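Long-range contact in probable sugar ABC transporter, sugar-binding protein (PDB 2W7Y), which binds the blood group A-trisaccharide and probably delivers such glycans to an ABC transporter for uptake: residues Gln155-Ile167 and Ser292-Ser306. Numbering follows the deposited sequence.
With GAL (beta-D-galactopyranose), chain C; A2G (2-acetamido-2-deoxy-alpha-D-galactopyranose), chain B.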
ATOM      1  N   GLN A 155       8.553  -5.603   1.026  1.00 23.42           N
ATOM      2  CA  GLN A 155       7.924  -5.307  -0.252  1.00 23.39           C
ATOM      3  C   GLN A 155       7.536  -3.841  -0.250  1.00 23.34           C
ATOM      4  O   GLN A 155       6.833  -3.391   0.649  1.00 23.38           O
ATOM      5  CB  GLN A 155       6.659  -6.132  -0.419  1.00 23.57           C
ATOM      6  CG  GLN A 155       6.868  -7.611  -0.567  1.00 23.76           C
ATOM      7  CD  GLN A 155       5.594  -8.389  -0.332  1.00 23.30           C
ATOM      8  OE1 GLN A 155       5.530  -9.207   0.574  1.00 23.15           O
ATOM      9  NE2 GLN A 155       4.569  -8.133  -1.142  1.00 23.11           N
ATOM     10  N   LEU A 156       7.986  -3.099  -1.254  1.00 23.08           N
ATOM     11  CA  LEU A 156       7.694  -1.676  -1.342  1.00 22.78           C
ATOM     12  C   LEU A 156       6.248  -1.389  -1.739  1.00 22.60           C
ATOM     13  O   LEU A 156       5.667  -2.094  -2.561  1.00 22.24           O
ATOM     14  CB  LEU A 156       8.660  -1.002  -2.318  1.00 22.83           C
ATOM     15  CG  LEU A 156       9.890  -0.262  -1.783  1.00 23.14           C
ATOM     16  CD1 LEU A 156      10.340  -0.706  -0.387  1.00 22.81           C
ATOM     17  CD2 LEU A 156      11.024  -0.366  -2.786  1.00 22.91           C
ATOM     18  N   PHE A 157       5.681  -0.342  -1.143  1.00 22.72           N
ATOM     19  CA  PHE A 157       4.328   0.097  -1.455  1.00 22.71           C
ATOM     20  C   PHE A 157       4.336   0.926  -2.740  1.00 22.84           C
ATOM     21  O   PHE A 157       3.980   2.110  -2.750  1.00 22.69           O
ATOM     22  CB  PHE A 157       3.723   0.881  -0.285  1.00 22.56           C
ATOM     23  CG  PHE A 157       2.261   0.606  -0.071  1.00 22.70           C
ATOM     24  CD1 PHE A 157       1.854  -0.401   0.798  1.00 22.44           C
ATOM     25  CD2 PHE A 157       1.292   1.332  -0.756  1.00 22.13           C
ATOM     26  CE1 PHE A 157       0.504  -0.673   0.993  1.00 22.78           C
ATOM     27  CE2 PHE A 157      -0.056   1.065  -0.563  1.00 22.51           C
ATOM     28  CZ  PHE A 157      -0.454   0.061   0.308  1.00 22.42           C
ATOM     29  N   THR A 158       4.755   0.274  -3.821  1.00 23.10           N
ATOM     30  CA  THR A 158       4.879   0.885  -5.135  1.00 23.38           C
ATOM     31  C   THR A 158       3.538   0.733  -5.837  1.00 23.69           C
ATOM     32  O   THR A 158       3.116  -0.381  -6.150  1.00 23.62           O
ATOM     33  CB  THR A 158       6.017   0.208  -5.938  1.00 23.30           C
ATOM     34  OG1 THR A 158       7.215   0.228  -5.155  1.00 23.00           O
ATOM     35  CG2 THR A 158       6.267   0.911  -7.279  1.00 22.96           C
HETATM   36  N   MSE A 159       2.868   1.858  -6.069  1.00 24.09           N
HETATM   37  CA  MSE A 159       1.485   1.824  -6.537  1.00 25.24           C
HETATM   38  C   MSE A 159       1.112   2.821  -7.643  1.00 24.05           C
HETATM   39  O   MSE A 159       1.131   4.039  -7.439  1.00 23.84           O
HETATM   40  CB  MSE A 159       0.535   1.966  -5.344  1.00 24.74           C
HETATM   41  CG  MSE A 159      -0.898   2.276  -5.715  1.00 25.82           C
HETATM   42 SE   MSE A 159      -2.116   1.910  -4.257  1.00 30.36          SE
HETATM   43  CE  MSE A 159      -1.241   2.900  -2.844  1.00 26.80           C
ATOM     44  N   GLY A 160       0.772   2.280  -8.810  1.00 23.63           N
ATOM     45  CA  GLY A 160       0.059   3.025  -9.841  1.00 23.10           C
ATOM     46  C   GLY A 160      -1.388   2.568  -9.834  1.00 22.88           C
ATOM     47  O   GLY A 160      -2.019   2.483  -8.778  1.00 22.65           O
ATOM     48  N   LEU A 161      -1.924   2.264 -11.011  1.00 22.75           N
ATOM     49  CA  LEU A 161      -3.269   1.705 -11.094  1.00 22.82           C
ATOM     50  C   LEU A 161      -3.368   0.688 -12.239  1.00 22.71           C
ATOM     51  O   LEU A 161      -2.394   0.478 -12.973  1.00 22.39           O
ATOM     52  CB  LEU A 161      -4.331   2.830 -11.162  1.00 22.80           C
ATOM     53  CG  LEU A 161      -4.885   3.570 -12.400  1.00 23.11           C
ATOM     54  CD1 LEU A 161      -5.191   5.027 -12.045  1.00 22.87           C
ATOM     55  CD2 LEU A 161      -4.008   3.528 -13.624  1.00 22.50           C
ATOM     56  N   TRP A 162      -4.529   0.048 -12.370  1.00 22.61           N
ATOM     57  CA  TRP A 162      -4.762  -0.910 -13.448  1.00 22.72           C
ATOM     58  C   TRP A 162      -6.024  -0.555 -14.219  1.00 22.77           C
ATOM     59  O   TRP A 162      -6.985  -0.051 -13.643  1.00 22.88           O
ATOM     60  CB  TRP A 162      -4.847  -2.338 -12.906  1.00 22.54           C
ATOM     61  CG  TRP A 162      -3.607  -2.771 -12.172  1.00 22.65           C
ATOM     62  CD1 TRP A 162      -3.340  -2.604 -10.842  1.00 22.26           C
ATOM     63  CD2 TRP A 162      -2.469  -3.440 -12.728  1.00 22.61           C
ATOM     64  NE1 TRP A 162      -2.110  -3.129 -10.535  1.00 22.29           N
ATOM     65  CE2 TRP A 162      -1.550  -3.645 -11.673  1.00 22.80           C
ATOM     66  CE3 TRP A 162      -2.135  -3.891 -14.015  1.00 22.44           C
ATOM     67  CZ2 TRP A 162      -0.315  -4.280 -11.866  1.00 22.91           C
ATOM     68  CZ3 TRP A 162      -0.910  -4.517 -14.207  1.00 22.33           C
ATOM     69  CH2 TRP A 162      -0.015  -4.710 -13.137  1.00 22.67           C
ATOM     70  N   TYR A 163      -6.015  -0.813 -15.523  1.00 22.75           N
ATOM     71  CA  TYR A 163      -7.170  -0.513 -16.363  1.00 22.85           C
ATOM     72  C   TYR A 163      -7.398  -1.575 -17.433  1.00 22.99           C
ATOM     73  O   TYR A 163      -6.454  -2.245 -17.868  1.00 22.92           O
ATOM     74  CB  TYR A 163      -7.046   0.884 -16.986  1.00 22.85           C
ATOM     75  CG  TYR A 163      -6.146   0.965 -18.201  1.00 22.78           C
ATOM     76  CD1 TYR A 163      -4.758   0.984 -18.065  1.00 22.57           C
ATOM     77  CD2 TYR A 163      -6.687   1.042 -19.488  1.00 22.74           C
ATOM     78  CE1 TYR A 163      -3.928   1.065 -19.178  1.00 22.79           C
ATOM     79  CE2 TYR A 163      -5.866   1.123 -20.608  1.00 22.88           C
ATOM     80  CZ  TYR A 163      -4.489   1.131 -20.445  1.00 22.70           C
ATOM     81  OH  TYR A 163      -3.675   1.214 -21.546  1.00 22.85           O
ATOM     82  N   ASN A 164      -8.658  -1.730 -17.835  1.00 22.95           N
ATOM     83  CA  ASN A 164      -9.033  -2.648 -18.903  1.00 22.87           C
ATOM     84  C   ASN A 164      -8.961  -1.949 -20.257  1.00 22.93           C
ATOM     85  O   ASN A 164      -9.773  -1.066 -20.553  1.00 22.91           O
ATOM     86  CB  ASN A 164     -10.434  -3.220 -18.655  1.00 22.85           C
ATOM     87  CG  ASN A 164     -10.773  -4.386 -19.574  1.00 22.67           C
ATOM     88  OD1 ASN A 164     -10.611  -4.309 -20.791  1.00 22.51           O
ATOM     89  ND2 ASN A 164     -11.258  -5.473 -18.990  1.00 22.55           N
ATOM     90  N   LYS A 165      -7.990  -2.357 -21.073  1.00 22.91           N
ATOM     91  CA  LYS A 165      -7.754  -1.766 -22.397  1.00 22.95           C
ATOM     92  C   LYS A 165      -8.953  -1.898 -23.343  1.00 22.97           C
ATOM     93  O   LYS A 165      -9.222  -0.992 -24.137  1.00 23.00           O
ATOM     94  CB  LYS A 165      -6.506  -2.369 -23.051  1.00 22.84           C
ATOM     95  CG  LYS A 165      -5.210  -2.161 -22.266  1.00 22.99           C
ATOM     96  CD  LYS A 165      -4.011  -2.790 -22.978  1.00 23.15           C
ATOM     97  CE  LYS A 165      -4.014  -4.308 -22.845  1.00 23.45           C
ATOM     98  NZ  LYS A 165      -2.980  -4.952 -23.698  1.00 23.97           N
ATOM     99  N   ASP A 166      -9.664  -3.021 -23.248  1.00 23.00           N
ATOM    100  CA  ASP A 166     -10.806  -3.307 -24.126  1.00 23.10           C
ATOM    101  C   ASP A 166     -12.027  -2.445 -23.814  1.00 23.02           C
ATOM    102  O   ASP A 166     -12.669  -1.926 -24.726  1.00 23.06           O
ATOM    103  CB  ASP A 166     -11.188  -4.793 -24.076  1.00 23.05           C
ATOM    104  CG  ASP A 166     -10.083  -5.703 -24.587  1.00 23.34           C
ATOM    105  OD1 ASP A 166      -9.138  -5.211 -25.241  1.00 23.24           O
ATOM    106  OD2 ASP A 166     -10.166  -6.927 -24.335  1.00 24.08           O
ATOM    107  N   ILE A 167     -12.341  -2.309 -22.527  1.00 23.04           N
ATOM    108  CA  ILE A 167     -13.444  -1.459 -22.071  1.00 23.07           C
ATOM    109  C   ILE A 167     -13.208   0.014 -22.425  1.00 22.94           C
ATOM    110  O   ILE A 167     -14.133   0.700 -22.865  1.00 23.13           O
ATOM    111  CB  ILE A 167     -13.718  -1.638 -20.546  1.00 23.08           C
ATOM    112  CG1 ILE A 167     -14.209  -3.068 -20.259  1.00 23.13           C
ATOM    113  CG2 ILE A 167     -14.720  -0.600 -20.042  1.00 23.01           C
ATOM    114  CD1 ILE A 167     -14.215  -3.463 -18.784  1.00 22.96           C
ATOM    115  N   SER A 292      -6.139  -8.341 -21.126  1.00 23.20           N
ATOM    116  CA  SER A 292      -6.852  -7.104 -21.453  1.00 23.11           C
ATOM    117  C   SER A 292      -6.491  -5.953 -20.523  1.00 23.27           C
ATOM    118  O   SER A 292      -6.707  -4.789 -20.854  1.00 23.46           O
ATOM    119  CB  SER A 292      -8.366  -7.327 -21.421  1.00 23.06           C
ATOM    120  OG  SER A 292      -8.787  -8.151 -22.496  1.00 23.16           O
ATOM    121  N   LEU A 293      -5.946  -6.273 -19.357  1.00 23.32           N
ATOM    122  CA  LEU A 293      -5.691  -5.253 -18.354  1.00 23.45           C
ATOM    123  C   LEU A 293      -4.213  -4.854 -18.237  1.00 23.35           C
ATOM    124  O   LEU A 293      -3.306  -5.689 -18.332  1.00 23.22           O
ATOM    125  CB  LEU A 293      -6.323  -5.634 -17.004  1.00 23.63           C
ATOM    126  CG  LEU A 293      -6.289  -7.108 -16.616  1.00 23.77           C
ATOM    127  CD1 LEU A 293      -4.938  -7.356 -16.043  1.00 24.49           C
ATOM    128  CD2 LEU A 293      -7.368  -7.500 -15.613  1.00 23.48           C
ATOM    129  N   ALA A 294      -3.991  -3.559 -18.052  1.00 23.13           N
ATOM    130  CA  ALA A 294      -2.666  -2.984 -18.158  1.00 23.09           C
ATOM    131  C   ALA A 294      -2.360  -2.015 -17.008  1.00 23.11           C
ATOM    132  O   ALA A 294      -3.274  -1.450 -16.401  1.00 23.13           O
ATOM    133  CB  ALA A 294      -2.514  -2.289 -19.507  1.00 22.96           C
ATOM    134  N   PRO A 295      -1.066  -1.840 -16.687  1.00 23.11           N
ATOM    135  CA  PRO A 295      -0.713  -0.828 -15.693  1.00 23.08           C
ATOM    136  C   PRO A 295      -0.775   0.604 -16.235  1.00 23.09           C
ATOM    137  O   PRO A 295      -0.494   0.848 -17.409  1.00 23.12           O
ATOM    138  CB  PRO A 295       0.724  -1.195 -15.312  1.00 23.07           C
ATOM    139  CG  PRO A 295       1.264  -1.916 -16.487  1.00 23.17           C
ATOM    140  CD  PRO A 295       0.112  -2.582 -17.178  1.00 22.95           C
ATOM    141  N   GLY A 296      -1.153   1.533 -15.364  1.00 22.93           N
ATOM    142  CA  GLY A 296      -1.062   2.954 -15.643  1.00 22.92           C
ATOM    143  C   GLY A 296      -0.818   3.679 -14.340  1.00 22.94           C
ATOM    144  O   GLY A 296      -0.676   3.051 -13.295  1.00 23.15           O
ATOM    145  N   ILE A 297      -0.770   5.004 -14.392  1.00 23.08           N
ATOM    146  CA  ILE A 297      -0.686   5.810 -13.172  1.00 23.00           C
ATOM    147  C   ILE A 297      -1.783   6.875 -13.158  1.00 22.97           C
ATOM    148  O   ILE A 297      -2.632   6.911 -14.051  1.00 23.01           O
ATOM    149  CB  ILE A 297       0.736   6.420 -12.933  1.00 23.04           C
ATOM    150  CG1 ILE A 297       1.196   7.260 -14.134  1.00 23.18           C
ATOM    151  CG2 ILE A 297       1.749   5.318 -12.597  1.00 23.00           C
ATOM    152  CD1 ILE A 297       2.415   8.115 -13.868  1.00 22.71           C
ATOM    153  N   TYR A 298      -1.748   7.737 -12.147  1.00 23.00           N
ATOM    154  CA  TYR A 298      -2.818   8.691 -11.874  1.00 23.05           C
ATOM    155  C   TYR A 298      -2.658   9.994 -12.666  1.00 23.11           C
ATOM    156  O   TYR A 298      -1.552  10.293 -13.125  1.00 23.23           O
ATOM    157  CB  TYR A 298      -2.891   8.949 -10.362  1.00 23.03           C
ATOM    158  CG  TYR A 298      -3.173   7.692  -9.567  1.00 22.71           C
ATOM    159  CD1 TYR A 298      -4.473   7.360  -9.187  1.00 22.59           C
ATOM    160  CD2 TYR A 298      -2.142   6.818  -9.218  1.00 22.63           C
ATOM    161  CE1 TYR A 298      -4.735   6.199  -8.464  1.00 22.86           C
ATOM    162  CE2 TYR A 298      -2.390   5.660  -8.502  1.00 22.69           C
ATOM    163  CZ  TYR A 298      -3.686   5.352  -8.129  1.00 23.00           C
ATOM    164  OH  TYR A 298      -3.932   4.196  -7.424  1.00 22.89           O
ATOM    165  N   PRO A 299      -3.765  10.756 -12.852  1.00 23.16           N
ATOM    166  CA  PRO A 299      -3.768  12.008 -13.628  1.00 23.05           C
ATOM    167  C   PRO A 299      -2.628  12.964 -13.284  1.00 23.10           C
ATOM    168  O   PRO A 299      -2.201  13.040 -12.124  1.00 23.05           O
ATOM    169  CB  PRO A 299      -5.108  12.642 -13.261  1.00 22.97           C
ATOM    170  CG  PRO A 299      -5.983  11.500 -12.955  1.00 23.00           C
ATOM    171  CD  PRO A 299      -5.115  10.442 -12.341  1.00 23.16           C
ATOM    172  N   ALA A 300      -2.159  13.683 -14.304  1.00 23.10           N
ATOM    173  CA  ALA A 300      -1.003  14.585 -14.214  1.00 23.11           C
ATOM    174  C   ALA A 300       0.320  13.861 -13.916  1.00 23.01           C
ATOM    175  O   ALA A 300       1.258  14.457 -13.387  1.00 23.15           O
ATOM    176  CB  ALA A 300      -1.264  15.725 -13.208  1.00 23.11           C
ATOM    177  N   GLY A 301       0.385  12.579 -14.282  1.00 22.87           N
ATOM    178  CA  GLY A 301       1.599  11.775 -14.142  1.00 22.59           C
ATOM    179  C   GLY A 301       2.054  11.527 -12.715  1.00 22.48           C
ATOM    180  O   GLY A 301       3.252  11.493 -12.441  1.00 22.19           O
ATOM    181  N   VAL A 302       1.095  11.339 -11.809  1.00 22.61           N
ATOM    182  CA  VAL A 302       1.394  11.091 -10.398  1.00 22.67           C
ATOM    183  C   VAL A 302       1.258   9.603 -10.066  1.00 22.88           C
ATOM    184  O   VAL A 302       0.363   8.924 -10.569  1.00 22.83           O
ATOM    185  CB  VAL A 302       0.504  11.952  -9.455  1.00 22.67           C
ATOM    186  CG1 VAL A 302       0.863  11.727  -7.989  1.00 22.30           C
ATOM    187  CG2 VAL A 302       0.635  13.432  -9.798  1.00 22.53           C
ATOM    188  N   ALA A 303       2.171   9.104  -9.235  1.00 22.99           N
ATOM    189  CA  ALA A 303       2.109   7.735  -8.731  1.00 23.01           C
ATOM    190  C   ALA A 303       2.396   7.707  -7.235  1.00 23.02           C
ATOM    191  O   ALA A 303       2.912   8.673  -6.675  1.00 22.97           O
ATOM    192  CB  ALA A 303       3.084   6.835  -9.487  1.00 22.94           C
ATOM    193  N   ILE A 304       2.038   6.602  -6.589  1.00 23.13           N
ATOM    194  CA  ILE A 304       2.333   6.409  -5.175  1.00 23.11           C
ATOM    195  C   ILE A 304       3.630   5.609  -5.037  1.00 23.17           C
ATOM    196  O   ILE A 304       3.784   4.547  -5.650  1.00 23.11           O
ATOM    197  CB  ILE A 304       1.151   5.721  -4.425  1.00 23.07           C
ATOM    198  CG1 ILE A 304      -0.048   6.675  -4.338  1.00 23.11           C
ATOM    199  CG2 ILE A 304       1.574   5.280  -3.022  1.00 22.83           C
ATOM    200  CD1 ILE A 304      -1.403   6.005  -4.187  1.00 22.16           C
ATOM    201  N   SER A 305       4.566   6.144  -4.257  1.00 23.20           N
ATOM    202  CA  SER A 305       5.802   5.438  -3.935  1.00 23.39           C
ATOM    203  C   SER A 305       6.171   5.652  -2.482  1.00 23.47           C
ATOM    204  O   SER A 305       6.758   6.676  -2.110  1.00 23.57           O
ATOM    205  CB  SER A 305       6.957   5.868  -4.840  1.00 23.28           C
ATOM    206  OG  SER A 305       8.055   4.982  -4.690  1.00 23.59           O
ATOM    207  N   SER A 306       5.798   4.681  -1.660  1.00 23.58           N
ATOM    208  CA  SER A 306       6.170   4.688  -0.262  1.00 23.83           C
ATOM    209  C   SER A 306       6.657   3.313   0.162  1.00 23.69           C
ATOM    210  O   SER A 306       6.719   2.385  -0.654  1.00 23.75           O
ATOM    211  CB  SER A 306       5.017   5.176   0.614  1.00 23.73           C
ATOM    212  OG  SER A 306       3.907   4.316   0.487  1.00 25.27           O
TER
HETATM  213  C1  GAL C   1       0.860  -7.412   0.376  1.00 16.73           C
HETATM  214  C2  GAL C   1      -0.267  -6.605   1.022  1.00 16.42           C
HETATM  215  C3  GAL C   1      -0.490  -5.288   0.272  1.00 16.01           C
HETATM  216  C4  GAL C   1       0.825  -4.542   0.021  1.00 15.18           C
HETATM  217  C5  GAL C   1       1.820  -5.498  -0.651  1.00 16.26           C
HETATM  218  C6  GAL C   1       3.180  -4.869  -0.966  1.00 16.08           C
HETATM  219  O1  GAL C   1       1.219  -8.465   1.241  1.00 20.41           O
HETATM  220  O2  GAL C   1      -1.440  -7.392   0.993  1.00 16.02           O
HETATM  221  O3  GAL C   1      -1.403  -4.481   0.981  1.00 15.78           O
HETATM  222  O4  GAL C   1       1.318  -4.054   1.247  1.00 12.44           O
HETATM  223  O5  GAL C   1       2.018  -6.630   0.174  1.00 16.42           O
HETATM  224  O6  GAL C   1       3.802  -5.612  -1.998  1.00 15.93           O
HETATM  225  O5  A2G B   3      -2.968  -4.070  -0.774  1.00 15.14           O
HETATM  226  C1  A2G B   3      -2.248  -3.625   0.407  1.00 14.61           C
HETATM  227  C2  A2G B   3      -3.234  -2.893   1.304  1.00 14.31           C
HETATM  228  N2  A2G B   3      -2.595  -2.444   2.541  1.00 13.82           N
HETATM  229  C3  A2G B   3      -4.379  -3.840   1.687  1.00 14.75           C
HETATM  230  O3  A2G B   3      -5.265  -3.198   2.606  1.00 15.05           O
HETATM  231  C4  A2G B   3      -5.116  -4.323   0.437  1.00 15.13           C
HETATM  232  O4  A2G B   3      -5.753  -3.219  -0.220  1.00 15.66           O
HETATM  233  C5  A2G B   3      -4.102  -4.978  -0.509  1.00 15.36           C
HETATM  234  C6  A2G B   3      -4.746  -5.413  -1.824  1.00 14.71           C
HETATM  235  O6  A2G B   3      -3.721  -5.899  -2.692  1.00 15.36           O
HETATM  236  C7  A2G B   3      -2.653  -1.180   2.945  1.00 13.20           C
HETATM  237  O7  A2G B   3      -3.207  -0.271   2.326  1.00 12.15           O
HETATM  238  C8  A2G B   3      -1.947  -0.915   4.271  1.00 13.02           C
HETATM  239  O   HOH W   1       7.511   2.511  -3.382  1.00 15.57           O
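Met159, a selenomethionine, lies alongside Ile304 where strand 157-164 of this solute-binding protein pairs antiparallel with strand 302-306. The same long strand then pairs with strand 293-296, so both ends of the 292-306 segment run along it in one mixed sheet. Outward from the backbone, Met159 CB packs on Ile304 CB, CG touches both Tyr298 OH and Ile304 CD1, SE passes 4.2 Å from Ile304 CD1, and the bend at chi3 (52°) folds CE back to 3.4 Å from that same Ile304 CD1. Across the backbone, Met159 N gives a nearly straight bond to Ile304 O (168°). Farther along, Leu161 CD1 sits over one face of the Tyr298 ring, 3.9 Å from its centroid, a CH-pi contact. On the sheet face that carries Trp162, Pro295 CB makes another, over one face of the indole's six-membered ring, toward its rim; NE1 is held by Gly280 O. The sugar end belongs to Phe157 and Gln155: the Phe157 ring brings CZ to 3.4 Å from A2G O7, while Gln155 NE2 gives GAL O6 a weak bond. At the far end Asn164 caps helix 165-171, and Ser292 OG donates to Asp166 OD2 at 2.6 Å, from above the carboxylate plane.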